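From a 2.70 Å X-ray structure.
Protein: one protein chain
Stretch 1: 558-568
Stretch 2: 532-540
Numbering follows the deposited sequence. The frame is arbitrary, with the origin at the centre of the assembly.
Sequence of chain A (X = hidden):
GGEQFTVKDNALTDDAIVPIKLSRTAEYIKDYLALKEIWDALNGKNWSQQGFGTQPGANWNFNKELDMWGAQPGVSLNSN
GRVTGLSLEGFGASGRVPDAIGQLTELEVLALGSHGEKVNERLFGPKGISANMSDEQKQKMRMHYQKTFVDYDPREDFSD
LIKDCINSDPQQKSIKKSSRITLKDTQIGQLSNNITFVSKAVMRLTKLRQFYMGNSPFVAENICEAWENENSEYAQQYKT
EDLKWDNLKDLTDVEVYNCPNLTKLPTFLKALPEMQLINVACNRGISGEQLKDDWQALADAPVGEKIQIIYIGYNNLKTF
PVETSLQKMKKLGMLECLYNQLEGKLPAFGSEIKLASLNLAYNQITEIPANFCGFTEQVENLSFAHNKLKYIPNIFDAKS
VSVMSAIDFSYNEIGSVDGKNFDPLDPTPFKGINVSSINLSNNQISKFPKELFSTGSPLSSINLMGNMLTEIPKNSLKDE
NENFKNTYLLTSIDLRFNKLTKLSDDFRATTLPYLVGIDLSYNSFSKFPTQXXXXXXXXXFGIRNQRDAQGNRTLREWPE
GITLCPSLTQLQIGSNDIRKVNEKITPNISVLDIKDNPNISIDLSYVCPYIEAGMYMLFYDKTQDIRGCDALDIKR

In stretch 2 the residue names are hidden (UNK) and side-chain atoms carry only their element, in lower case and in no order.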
ATOM      1  N   TRP A 558      25.796 -32.289 -11.862  1.00 51.10           N
ATOM      2  CA  TRP A 558      25.111 -32.447 -10.582  1.00 49.41           C
ATOM      3  C   TRP A 558      26.051 -31.946  -9.479  1.00 52.74           C
ATOM      4  O   TRP A 558      27.236 -32.287  -9.508  1.00 55.11           O
ATOM      5  CB  TRP A 558      24.687 -33.912 -10.348  1.00 48.18           C
ATOM      6  CG  TRP A 558      24.237 -34.191  -8.936  1.00 48.29           C
ATOM      7  CD1 TRP A 558      25.020 -34.581  -7.884  1.00 51.03           C
ATOM      8  CD2 TRP A 558      22.912 -34.011  -8.405  1.00 46.95           C
ATOM      9  NE1 TRP A 558      24.266 -34.664  -6.739  1.00 49.15           N
ATOM     10  CE2 TRP A 558      22.964 -34.337  -7.032  1.00 49.98           C
ATOM     11  CE3 TRP A 558      21.673 -33.643  -8.969  1.00 47.11           C
ATOM     12  CZ2 TRP A 558      21.823 -34.314  -6.215  1.00 48.35           C
ATOM     13  CZ3 TRP A 558      20.543 -33.635  -8.161  1.00 47.40           C
ATOM     14  CH2 TRP A 558      20.628 -33.952  -6.799  1.00 47.86           C
ATOM     15  N   PRO A 559      25.563 -31.175  -8.488  1.00 46.48           N
ATOM     16  CA  PRO A 559      26.454 -30.719  -7.410  1.00 45.44           C
ATOM     17  C   PRO A 559      26.812 -31.865  -6.443  1.00 48.91           C
ATOM     18  O   PRO A 559      26.179 -32.027  -5.383  1.00 47.91           O
ATOM     19  CB  PRO A 559      25.625 -29.635  -6.728  1.00 46.55           C
ATOM     20  CG  PRO A 559      24.191 -30.114  -6.894  1.00 51.41           C
ATOM     21  CD  PRO A 559      24.177 -30.696  -8.284  1.00 47.82           C
ATOM     22  N   GLU A 560      27.827 -32.675  -6.816  1.00 44.48           N
ATOM     23  CA  GLU A 560      28.240 -33.800  -5.979  1.00 44.90           C
ATOM     24  C   GLU A 560      28.697 -33.284  -4.629  1.00 50.29           C
ATOM     25  O   GLU A 560      29.452 -32.314  -4.567  1.00 51.78           O
ATOM     26  CB  GLU A 560      29.319 -34.655  -6.646  1.00 47.13           C
ATOM     27  CG  GLU A 560      28.847 -35.406  -7.882  1.00 51.19           C
ATOM     28  CD  GLU A 560      27.904 -36.582  -7.700  1.00 66.73           C
ATOM     29  OE1 GLU A 560      27.718 -37.065  -6.552  1.00 60.04           O
ATOM     30  OE2 GLU A 560      27.372 -37.037  -8.740  1.00 53.58           O
ATOM     31  N   GLY A 561      28.113 -33.840  -3.578  1.00 45.88           N
ATOM     32  CA  GLY A 561      28.369 -33.410  -2.216  1.00 45.74           C
ATOM     33  C   GLY A 561      27.225 -32.641  -1.585  1.00 50.56           C
ATOM     34  O   GLY A 561      27.226 -32.451  -0.367  1.00 52.20           O
ATOM     35  N   ILE A 562      26.221 -32.223  -2.384  1.00 45.56           N
ATOM     36  CA  ILE A 562      25.070 -31.453  -1.891  1.00 43.80           C
ATOM     37  C   ILE A 562      24.307 -32.229  -0.774  1.00 51.98           C
ATOM     38  O   ILE A 562      23.732 -31.586   0.109  1.00 52.53           O
ATOM     39  CB  ILE A 562      24.118 -31.004  -3.029  1.00 44.28           C
ATOM     40  CG1 ILE A 562      23.222 -29.832  -2.568  1.00 42.22           C
ATOM     41  CG2 ILE A 562      23.323 -32.169  -3.656  1.00 43.75           C
ATOM     42  CD1 ILE A 562      22.694 -28.879  -3.707  1.00 25.84           C
ATOM     43  N   THR A 563      24.358 -33.580  -0.757  1.00 50.98           N
ATOM     44  CA  THR A 563      23.668 -34.347   0.300  1.00 51.27           C
ATOM     45  C   THR A 563      24.355 -34.126   1.657  1.00 55.79           C
ATOM     46  O   THR A 563      23.775 -34.459   2.692  1.00 55.44           O
ATOM     47  CB  THR A 563      23.579 -35.834  -0.032  1.00 55.62           C
ATOM     48  OG1 THR A 563      24.885 -36.407  -0.067  1.00 58.00           O
ATOM     49  CG2 THR A 563      22.805 -36.102  -1.320  1.00 49.39           C
ATOM     50  N   LEU A 564      25.557 -33.510   1.645  1.00 52.10           N
ATOM     51  CA  LEU A 564      26.303 -33.199   2.854  1.00 51.96           C
ATOM     52  C   LEU A 564      25.960 -31.781   3.393  1.00 57.96           C
ATOM     53  O   LEU A 564      26.550 -31.364   4.383  1.00 58.18           O
ATOM     54  CB  LEU A 564      27.812 -33.346   2.619  1.00 52.19           C
ATOM     55  CG  LEU A 564      28.314 -34.754   2.226  1.00 57.12           C
ATOM     56  CD1 LEU A 564      29.800 -34.799   2.225  1.00 58.15           C
ATOM     57  CD2 LEU A 564      27.841 -35.827   3.180  1.00 57.33           C
ATOM     58  N   CYS A 565      24.995 -31.055   2.774  1.00 55.85           N
ATOM     59  CA  CYS A 565      24.546 -29.750   3.287  1.00 55.14           C
ATOM     60  C   CYS A 565      23.660 -30.042   4.503  1.00 60.59           C
ATOM     61  O   CYS A 565      22.604 -30.689   4.372  1.00 60.88           O
ATOM     62  CB  CYS A 565      23.836 -28.925   2.217  1.00 53.78           C
ATOM     63  SG  CYS A 565      24.902 -28.438   0.830  1.00 57.67           S
ATOM     64  N   PRO A 566      24.164 -29.719   5.713  1.00 56.31           N
ATOM     65  CA  PRO A 566      23.467 -30.154   6.937  1.00 55.66           C
ATOM     66  C   PRO A 566      22.038 -29.644   7.066  1.00 57.84           C
ATOM     67  O   PRO A 566      21.181 -30.393   7.534  1.00 58.14           O
ATOM     68  CB  PRO A 566      24.346 -29.601   8.071  1.00 57.91           C
ATOM     69  CG  PRO A 566      25.211 -28.556   7.434  1.00 61.96           C
ATOM     70  CD  PRO A 566      25.423 -29.008   6.031  1.00 57.53           C
ATOM     71  N   SER A 567      21.761 -28.414   6.607  1.00 51.69           N
ATOM     72  CA  SER A 567      20.432 -27.835   6.754  1.00 48.21           C
ATOM     73  C   SER A 567      19.583 -27.917   5.496  1.00 49.19           C
ATOM     74  O   SER A 567      18.396 -27.591   5.592  1.00 50.59           O
ATOM     75  CB  SER A 567      20.551 -26.373   7.163  1.00 48.30           C
ATOM     76  OG  SER A 567      21.185 -26.241   8.421  1.00 53.52           O
ATOM     77  N   LEU A 568      20.147 -28.312   4.332  1.00 42.64           N
ATOM     78  CA  LEU A 568      19.397 -28.294   3.067  1.00 41.97           C
ATOM     79  C   LEU A 568      18.232 -29.271   3.063  1.00 47.86           C
ATOM     80  O   LEU A 568      18.442 -30.462   3.276  1.00 50.04           O
ATOM     81  CB  LEU A 568      20.311 -28.576   1.868  1.00 41.73           C
ATOM     82  CG  LEU A 568      19.714 -28.293   0.500  1.00 43.77           C
ATOM     83  CD1 LEU A 568      19.967 -26.879   0.072  1.00 42.28           C
ATOM     84  CD2 LEU A 568      20.253 -29.242  -0.509  1.00 45.43           C
ATOM     85  N   UNK A 532      27.660 -21.199  -2.791  1.00 48.22           N
ATOM     86  CA  UNK A 532      26.636 -21.012  -1.740  1.00 47.54           C
ATOM     87  C   UNK A 532      26.332 -22.291  -0.933  1.00 50.84           C
ATOM     88  O   UNK A 532      25.667 -22.200   0.106  1.00 52.50           O
ATOM     89  c   UNK A 532      25.896 -20.082  -3.844  1.00 51.99           C
ATOM     90  c   UNK A 532      25.388 -20.556  -2.525  1.00 48.36           C
ATOM     91  c   UNK A 532      27.076 -20.961  -4.130  1.00 48.92           C
ATOM     92  N   UNK A 533      26.850 -23.458  -1.363  1.00 44.84           N
ATOM     93  CA  UNK A 533      26.626 -24.737  -0.665  1.00 42.97           C
ATOM     94  C   UNK A 533      27.542 -24.907   0.561  1.00 49.74           C
ATOM     95  O   UNK A 533      27.337 -25.836   1.329  1.00 48.56           O
ATOM     96  c   UNK A 533      25.962 -25.893  -2.880  1.00 41.14           C
ATOM     97  c   UNK A 533      24.485 -25.808  -2.559  1.00 36.38           C
ATOM     98  c   UNK A 533      26.805 -25.940  -1.615  1.00 41.17           C
ATOM     99  c   UNK A 533      26.292 -27.056  -3.794  1.00 41.15           C
ATOM    100  N   UNK A 534      28.502 -23.983   0.770  1.00 51.21           N
ATOM    101  CA  UNK A 534      29.469 -23.981   1.888  1.00 53.22           C
ATOM    102  C   UNK A 534      28.783 -23.630   3.223  1.00 57.44           C
ATOM    103  O   UNK A 534      29.296 -23.950   4.291  1.00 58.60           O
ATOM    104  c   UNK A 534      31.814 -23.097   2.477  1.00 76.51           C
ATOM    105  n   UNK A 534      32.382 -24.292   2.545  1.00 65.85           N
ATOM    106  c   UNK A 534      30.597 -22.974   1.593  1.00 58.00           C
ATOM    107  o   UNK A 534      32.271 -22.123   3.095  1.00 70.04           O
ATOM    108  N   UNK A 535      27.620 -22.989   3.156  1.00 53.56           N
ATOM    109  CA  UNK A 535      26.831 -22.602   4.313  1.00 52.72           C
ATOM    110  C   UNK A 535      26.291 -23.830   5.065  1.00 57.67           C
ATOM    111  O   UNK A 535      25.796 -24.795   4.448  1.00 57.99           O
ATOM    112  o   UNK A 535      24.758 -21.523   4.934  1.00 62.81           O
ATOM    113  c   UNK A 535      25.676 -21.712   3.872  1.00 54.05           C
ATOM    114  N   UNK A 536      26.372 -23.770   6.407  1.00 52.13           N
ATOM    115  CA  UNK A 536      25.833 -24.809   7.268  1.00 50.84           C
ATOM    116  C   UNK A 536      24.356 -24.539   7.576  1.00 52.34           C
ATOM    117  O   UNK A 536      23.693 -25.404   8.134  1.00 52.82           O
ATOM    118  c   UNK A 536      26.636 -24.886   8.561  1.00 55.66           C
ATOM    119  o   UNK A 536      26.360 -23.780   9.404  1.00 69.19           O
ATOM    120  N   UNK A 537      23.844 -23.338   7.217  1.00 46.60           N
ATOM    121  CA  UNK A 537      22.469 -22.881   7.498  1.00 44.63           C
ATOM    122  C   UNK A 537      21.520 -22.956   6.286  1.00 45.91           C
ATOM    123  O   UNK A 537      20.301 -22.898   6.480  1.00 44.56           O
ATOM    124  c   UNK A 537      22.489 -21.434   8.004  1.00 48.53           C
ATOM    125  c   UNK A 537      23.095 -21.303   9.375  1.00 44.51           C
ATOM    126  o   UNK A 537      23.249 -20.655   7.090  1.00 51.54           O
ATOM    127  N   UNK A 538      22.074 -23.096   5.055  1.00 41.19           N
ATOM    128  CA  UNK A 538      21.333 -23.150   3.786  1.00 38.83           C
ATOM    129  C   UNK A 538      20.259 -24.205   3.819  1.00 43.12           C
ATOM    130  O   UNK A 538      20.563 -25.372   4.021  1.00 42.84           O
ATOM    131  c   UNK A 538      21.358 -22.004   0.752  1.00 40.99           C
ATOM    132  c   UNK A 538      22.576 -24.089   0.262  1.00 45.10           C
ATOM    133  c   UNK A 538      22.285 -23.419   2.605  1.00 38.42           C
ATOM    134  c   UNK A 538      21.669 -23.422   1.227  1.00 41.58           C
ATOM    135  N   UNK A 539      19.000 -23.768   3.622  1.00 40.71           N
ATOM    136  CA  UNK A 539      17.793 -24.581   3.624  1.00 40.45           C
ATOM    137  C   UNK A 539      17.281 -24.874   2.205  1.00 40.82           C
ATOM    138  O   UNK A 539      16.744 -25.959   1.976  1.00 40.07           O
ATOM    139  c   UNK A 539      16.279 -24.595   5.708  1.00 52.73           C
ATOM    140  c   UNK A 539      16.691 -23.877   4.427  1.00 43.88           C
ATOM    141  c   UNK A 539      15.238 -22.760   7.093  1.00 82.86           C
ATOM    142  c   UNK A 539      14.992 -24.007   6.282  1.00 66.40           C
ATOM    143  n   UNK A 539      14.017 -21.925   7.216  1.00 84.00           N
ATOM    144  N   UNK A 540      17.421 -23.917   1.286  1.00 34.57           N
ATOM    145  CA  UNK A 540      16.947 -24.086  -0.086  1.00 34.18           C
ATOM    146  C   UNK A 540      17.833 -23.542  -1.188  1.00 38.45           C
ATOM    147  O   UNK A 540      18.404 -22.457  -1.063  1.00 37.88           O
TER
HETATM  148  O   HOH W   1      23.007 -26.631   4.593  1.00 53.99           O

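Position 532 has three side-chain carbons that close a ring onto its own backbone N, and none approaches stretch 1. Such a ring belongs to proline alone: Pro 532, whose fixed phi of -67° fits the 3-10 segment it occupies.

At position 533 four carbons fork at the second, with CA-to-CB directed toward stretch 1. The two branch ends lie 4.0 Å from CB of Pro 559 and 3.7 Å from CD1 of Ile 562, while its CB is 4.0 Å from SG of Cys 565. This is Leu 533, an apolar fork broad enough to meet three neighbours; CD1 reaches Pro 559, and both branches lie near CD1 of Ile 562, CD2 the closer.

Position 534 carries two carbons, the second bearing one oxygen and one nitrogen, and its CA-to-CB bond points away from stretch 1. It is Asn 534, an amide whose OD1 is hydrogen-bonded elsewhere in the structure.

One carbon and one oxygen at position 535 identify Ser 535. Its side chain makes no contact with stretch 1; instead OG accepts a hydrogen bond from the backbone N of residue 537 at 3.1 Å.

Position 536 again has one carbon and one oxygen. Its CB is 4.1 Å from CG of Pro 566, and its backbone O receives a 2.7 Å hydrogen bond from OG of Ser 567. This is Ser 536, small and polar at an exposed site.

At position 537 a single carbon carries one oxygen and one carbon, the branched pattern of Thr 537. The CA-to-CB bond points away, and OG1 is hydrogen-bonded elsewhere in the structure, but its backbone O lies 3.6 Å from CB of Ser 567.

Four carbons forked at the second recur at position 538, one terminal carbon lying 3.8 Å from CD1 of Leu 568. This is Leu 538, whose CD2 makes that apolar contact in a buried setting.

Position 539 has four carbons in a row ending in nitrogen: Lys 539. CA-to-CB points away, and the long chain carries NZ to a hydrogen bond elsewhere; its CA approaches O of Ser 567 at 3.6 Å.

Position 540 has no side-chain atoms and is Gly 540, its backbone N 4.1 Å from CD1 of Leu 568. A CB would point away and meet nothing of stretch 1 within 5.5 Å, so this contact does not itself require glycine.

Apolar packing at Leu 533 and Leu 538 thus joins polar links around Ser 567. Besides the direct bond from its OG, Ser 567 uses its backbone N to donate to water 1 (N to water O, 3.0 Å), which in turn donates to O of Leu 538 (water O to O, 2.8 Å).

Stretch 2 (532-540) PLNSSTLKG
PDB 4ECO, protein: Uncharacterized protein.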